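Local coordinates for response regulator receiver modulated diguanylate cyclase with PAS/PAC sensor (Desulfovibrio desulfuricans subsp. desulfuricans, PDB 3CG0), which probably makes the second messenger cyclic di-GMP through a GGDEF domain, under the control of a PAS sensor and the receiver domain described here, which is presumably phosphorylated, at residues C[13-18]-C[75-80]. Numbering follows the deposited sequence.
Sequences LIVEDG and ARLAAG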
# COMPACT_ATOMS: atom_id res chain seq x y z
N LEU C 13 22.90 -15.19 -11.67
CA LEU C 13 24.27 -15.68 -11.55
C LEU C 13 24.22 -17.13 -11.05
O LEU C 13 23.51 -17.40 -10.08
CB LEU C 13 25.05 -14.76 -10.61
CG LEU C 13 26.47 -15.02 -10.10
CD1 LEU C 13 27.20 -13.70 -9.96
CD2 LEU C 13 26.46 -15.74 -8.77
N ILE C 14 24.91 -18.05 -11.72
CA ILE C 14 24.86 -19.47 -11.37
C ILE C 14 26.20 -19.93 -10.79
O ILE C 14 27.25 -19.63 -11.34
CB ILE C 14 24.52 -20.36 -12.59
CG1 ILE C 14 23.18 -19.96 -13.22
CG2 ILE C 14 24.49 -21.84 -12.22
CD1 ILE C 14 22.85 -20.75 -14.49
N VAL C 15 26.14 -20.61 -9.66
CA VAL C 15 27.32 -21.20 -9.04
C VAL C 15 27.06 -22.70 -8.96
O VAL C 15 26.23 -23.15 -8.16
CB VAL C 15 27.58 -20.64 -7.63
CG1 VAL C 15 28.99 -20.98 -7.18
CG2 VAL C 15 27.39 -19.16 -7.60
N GLU C 16 27.75 -23.48 -9.79
CA GLU C 16 27.42 -24.88 -9.99
C GLU C 16 28.65 -25.63 -10.48
O GLU C 16 29.27 -25.22 -11.46
CB GLU C 16 26.30 -24.97 -11.02
CG GLU C 16 26.00 -26.37 -11.53
CD GLU C 16 25.25 -27.20 -10.52
OE1 GLU C 16 24.18 -26.76 -10.05
OE2 GLU C 16 25.74 -28.31 -10.20
N ASP C 17 28.98 -26.73 -9.80
CA ASP C 17 30.17 -27.53 -10.13
C ASP C 17 29.94 -28.45 -11.34
O ASP C 17 30.79 -28.53 -12.22
CB ASP C 17 30.63 -28.35 -8.91
CG ASP C 17 32.13 -28.22 -8.63
OD1 ASP C 17 32.94 -28.09 -9.59
OD2 ASP C 17 32.51 -28.25 -7.44
N GLY C 18 28.80 -29.13 -11.37
CA GLY C 18 28.44 -30.01 -12.49
C GLY C 18 28.13 -29.26 -13.78
O GLY C 18 27.09 -28.60 -13.88
N ALA C 75 26.58 -17.38 1.62
CA ALA C 75 26.75 -16.44 2.74
C ALA C 75 27.41 -15.14 2.31
O ALA C 75 26.95 -14.07 2.70
CB ALA C 75 27.55 -17.08 3.88
N ARG C 76 28.44 -15.24 1.49
CA ARG C 76 29.12 -14.04 1.02
C ARG C 76 28.36 -13.25 -0.03
O ARG C 76 28.34 -12.02 0.02
CB ARG C 76 30.54 -14.36 0.56
CG ARG C 76 31.54 -14.26 1.70
CD ARG C 76 32.80 -15.06 1.43
NE ARG C 76 33.68 -15.11 2.59
CZ ARG C 76 33.61 -16.02 3.57
NH1 ARG C 76 32.69 -16.98 3.55
NH2 ARG C 76 34.47 -15.97 4.58
N LEU C 77 27.74 -13.94 -0.98
CA LEU C 77 26.90 -13.29 -1.98
C LEU C 77 25.69 -12.59 -1.33
O LEU C 77 25.35 -11.47 -1.71
CB LEU C 77 26.43 -14.30 -3.04
CG LEU C 77 27.50 -14.99 -3.91
CD1 LEU C 77 26.91 -16.12 -4.71
CD2 LEU C 77 28.22 -14.01 -4.82
N ALA C 78 25.07 -13.25 -0.35
CA ALA C 78 23.89 -12.71 0.35
C ALA C 78 24.16 -11.51 1.23
O ALA C 78 23.29 -10.65 1.40
CB ALA C 78 23.22 -13.79 1.17
N ALA C 79 25.36 -11.46 1.81
CA ALA C 79 25.71 -10.41 2.76
C ALA C 79 26.48 -9.28 2.11
O ALA C 79 26.23 -8.11 2.41
CB ALA C 79 26.50 -10.99 3.91
N GLY C 80 27.40 -9.62 1.22
CA GLY C 80 28.30 -8.64 0.61
C GLY C 80 27.79 -7.99 -0.66
O GLY C 80 28.23 -6.89 -1.01
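Leu77 of helix 70-80 reaches strand 11-15 through one methyl, CD1, which is met by Leu13 CD2 at 4.1 Å and by Val15 CG2 at 4.2 Å. On the strand, Leu13 CD2 and Val15 CG2 lie 3.7 Å apart, so the leucine tip faces a pair of methyls that touch each other, and the contact is purely apolar. It is slender: the backbones stay well apart, with 10.2 Å between Leu13 CA and Leu77 CA, and 79 Å² is buried in all. In Leu77 the first torsion, -62°, swings CG opposite the carbonyl carbon, and an extended chi2 of 169° carries CD1 out to the strand, while Leu77 CD2 stays 4.7 Å from Leu13 CD2. Leu13 has CG turned away from its own backbone N (chi1 173°); its CD2 leans to the helix, with CD1 farther back, and the two leucine side chains approach at a slant. The contact lies in the core of the CheY-like receiver fold, a five-stranded parallel sheet with helices on both faces. Leu13 and Val15 look into the face covered by helices 43-53 and 70-80, whereas Ile14 between them packs against helix 19-32. Leu77 also rests on Ala58 and Val60 of the adjacent strand 57-61 and on Val47 and Ala50 of helix 43-53, which makes it a bridge between two helices and the sheet. Just past the end of strand 11-15, Glu16 brings its carboxylate close to Asp61, the predicted phosphorylation site, and pairs weakly with Lys111.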